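Signal recognition particle 54 kDa protein (Aeropyrum pernix, PDB 7EPK) is the SRP54 subunit of the archaeal signal recognition particle, joining a helical bundle, a P-loop GTPase-type domain that here holds GDP, and a signal-peptide-binding domain. Local coordinates at residues L100-Q105 with D199-I204. Numbering follows the deposited sequence.
Sequences LLVGVQ and DEMKAI. With GDP (guanosine-5'-diphosphate), chain B.
Leu100 and Met201 meet at a flat group, the Met201 carbonyl: methyl CD2 of Leu100 sits 4.1 Å from Met201 O and off the plane of that peptide. Peptide groups are the flat surfaces here, since no ring takes part; the other is the Leu101 carbonyl, whose O lies a loose 4.5 Å from Met201 SD and is hydrogen-bonded to Thr185. The remaining contacts are between apolar side chains. Leu100 carries CG anti to its backbone N (chi1 178°), and the branch splits its methyls between two helix residues: CD1 reaches Ile204 CG2 at 3.8 Å, the two side chains crossing at about a right angle. Two residues on, Val102 CG1 touches Met201 SD at 4.0 Å as the two side chains run past each other in opposite directions. Over 199-204 the helix runs antiparallel to strand residues 100-102, at 173° with the axes 10.2 Å apart at closest approach. It is the crossover helix between strands 180-184 and 212-218, the two parallel strands that flank 97-102 in the sheet. No hydrogen bond joins helix and strand; the strand's backbone bonds go to its neighbours in the sheet. Buried, apolar packing thus seats the helix against the strand that leads, through Gly103, into what is consistent with a P-loop beside GDP.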
loop_
_atom_site.group_PDB
_atom_site.type_symbol
_atom_site.label_atom_id
_atom_site.label_comp_id
_atom_site.label_asym_id
_atom_site.label_seq_id
_atom_site.Cartn_x
_atom_site.Cartn_y
_atom_site.Cartn_z
ATOM N N LEU A 100 -4.092 -10.979 21.841
ATOM C CA LEU A 100 -4.472 -10.290 23.100
ATOM C C LEU A 100 -4.762 -8.818 22.817
ATOM O O LEU A 100 -3.821 -8.064 22.549
ATOM C CB LEU A 100 -3.351 -10.443 24.129
ATOM C CG LEU A 100 -3.591 -9.740 25.471
ATOM C CD1 LEU A 100 -4.836 -10.272 26.151
ATOM C CD2 LEU A 100 -2.380 -9.873 26.390
ATOM N N LEU A 101 -6.013 -8.407 22.968
ATOM C CA LEU A 101 -6.411 -6.971 22.993
ATOM C C LEU A 101 -5.934 -6.289 24.297
ATOM O O LEU A 101 -5.945 -6.904 25.373
ATOM C CB LEU A 101 -7.932 -6.909 22.818
ATOM C CG LEU A 101 -8.417 -6.897 21.371
ATOM C CD1 LEU A 101 -7.494 -7.689 20.456
ATOM C CD2 LEU A 101 -9.841 -7.395 21.260
ATOM N N VAL A 102 -5.461 -5.057 24.213
ATOM C CA VAL A 102 -5.086 -4.242 25.402
ATOM C C VAL A 102 -5.484 -2.807 25.069
ATOM O O VAL A 102 -5.750 -2.537 23.892
ATOM C CB VAL A 102 -3.597 -4.380 25.798
ATOM C CG1 VAL A 102 -3.228 -5.816 26.145
ATOM C CG2 VAL A 102 -2.638 -3.843 24.749
ATOM N N GLY A 103 -5.589 -1.951 26.087
ATOM C CA GLY A 103 -6.209 -0.616 25.976
ATOM C C GLY A 103 -7.042 -0.286 27.200
ATOM O O GLY A 103 -7.320 -1.199 27.976
ATOM N N VAL A 104 -7.402 0.994 27.343
ATOM C CA VAL A 104 -8.236 1.559 28.445
ATOM C C VAL A 104 -9.707 1.522 28.040
ATOM O O VAL A 104 -10.032 1.737 26.840
ATOM C CB VAL A 104 -7.845 3.004 28.817
ATOM C CG1 VAL A 104 -6.390 3.105 29.237
ATOM C CG2 VAL A 104 -8.157 3.986 27.697
ATOM N N GLN A 105 -10.558 1.384 29.058
ATOM C CA GLN A 105 -12.019 1.200 28.921
ATOM C C GLN A 105 -12.551 2.375 28.100
ATOM O O GLN A 105 -11.945 3.454 28.145
ATOM C CB GLN A 105 -12.629 1.058 30.313
ATOM C CG GLN A 105 -14.108 0.678 30.321
ATOM C CD GLN A 105 -14.567 0.233 31.693
ATOM O OE1 GLN A 105 -13.824 0.292 32.673
ATOM N NE2 GLN A 105 -15.799 -0.238 31.766
ATOM N N ASP A 199 -0.553 -5.047 35.446
ATOM C CA ASP A 199 -0.092 -6.336 36.027
ATOM C C ASP A 199 -1.072 -7.440 35.595
ATOM O O ASP A 199 -0.653 -8.621 35.491
ATOM C CB ASP A 199 0.121 -6.206 37.541
ATOM C CG ASP A 199 1.378 -5.431 37.926
ATOM O OD1 ASP A 199 1.777 -4.523 37.159
ATOM O OD2 ASP A 199 1.959 -5.747 38.987
ATOM N N GLU A 200 -2.329 -7.086 35.314
ATOM C CA GLU A 200 -3.353 -8.074 34.889
ATOM C C GLU A 200 -3.061 -8.545 33.449
ATOM O O GLU A 200 -3.088 -9.797 33.203
ATOM C CB GLU A 200 -4.749 -7.478 35.049
ATOM C CG GLU A 200 -5.845 -8.518 34.896
ATOM C CD GLU A 200 -7.196 -8.087 35.427
ATOM O OE1 GLU A 200 -7.973 -7.511 34.642
ATOM O OE2 GLU A 200 -7.463 -8.352 36.621
ATOM N N MET A 201 -2.783 -7.586 32.546
ATOM C CA MET A 201 -2.424 -7.804 31.116
ATOM C C MET A 201 -1.163 -8.683 31.044
ATOM O O MET A 201 -1.188 -9.734 30.359
ATOM C CB MET A 201 -2.179 -6.469 30.395
ATOM C CG MET A 201 -3.390 -5.521 30.310
ATOM S SD MET A 201 -4.944 -6.270 29.698
ATOM C CE MET A 201 -5.674 -6.810 31.245
ATOM N N LYS A 202 -0.112 -8.286 31.761
ATOM C CA LYS A 202 1.178 -9.017 31.845
ATOM C C LYS A 202 0.953 -10.460 32.309
ATOM O O LYS A 202 1.738 -11.328 31.928
ATOM C CB LYS A 202 2.106 -8.271 32.806
ATOM C CG LYS A 202 3.425 -8.963 33.132
ATOM C CD LYS A 202 4.413 -8.066 33.877
ATOM C CE LYS A 202 4.731 -6.769 33.149
ATOM N NZ LYS A 202 5.788 -5.982 33.830
ATOM N N ALA A 203 -0.026 -10.698 33.177
ATOM C CA ALA A 203 -0.274 -12.021 33.797
ATOM C C ALA A 203 -1.057 -12.861 32.783
ATOM O O ALA A 203 -0.616 -13.978 32.467
ATOM C CB ALA A 203 -1.001 -11.864 35.124
ATOM N N ILE A 204 -2.156 -12.303 32.273
ATOM C CA ILE A 204 -2.947 -12.897 31.157
ATOM C C ILE A 204 -1.982 -13.281 30.041
ATOM O O ILE A 204 -2.054 -14.424 29.574
ATOM C CB ILE A 204 -4.025 -11.933 30.635
ATOM C CG1 ILE A 204 -5.132 -11.716 31.668
ATOM C CG2 ILE A 204 -4.578 -12.423 29.299
ATOM C CD1 ILE A 204 -5.940 -10.464 31.424
HETATM P PB GDP B . -14.174 -0.931 25.769
HETATM O O1B GDP B . -14.423 -0.485 27.193
HETATM O O2B GDP B . -12.765 -0.577 25.331
HETATM O O3B GDP B . -14.537 -2.375 25.465
HETATM O O3A GDP B . -15.138 -0.097 24.788
HETATM P PA GDP B . -16.531 -0.648 24.152
HETATM O O1A GDP B . -17.412 -0.995 25.344
HETATM O O2A GDP B . -16.304 -1.583 22.988
HETATM O "O5'" GDP B . -17.201 0.622 23.442
HETATM C "C5'" GDP B . -17.235 1.922 24.060
HETATM C "C4'" GDP B . -17.993 2.844 23.121
HETATM O "O4'" GDP B . -17.220 3.022 21.926
HETATM C "C3'" GDP B . -19.314 2.220 22.682
HETATM O "O3'" GDP B . -20.348 3.195 22.783
HETATM C "C2'" GDP B . -19.089 1.759 21.249
HETATM O "O2'" GDP B . -20.318 1.773 20.509
HETATM C "C1'" GDP B . -18.035 2.766 20.759
HETATM N N9 GDP B . -17.164 2.432 19.567
HETATM C C8 GDP B . -16.247 1.451 19.453
HETATM N N7 GDP B . -15.626 1.473 18.241
HETATM C C5 GDP B . -16.132 2.507 17.570
HETATM C C6 GDP B . -15.918 3.099 16.246
HETATM O O6 GDP B . -15.097 2.597 15.460
HETATM N N1 GDP B . -16.649 4.164 15.899
HETATM C C2 GDP B . -17.562 4.711 16.728
HETATM N N2 GDP B . -18.255 5.799 16.309
HETATM N N3 GDP B . -17.810 4.216 17.969
HETATM C C4 GDP B . -17.136 3.133 18.431
#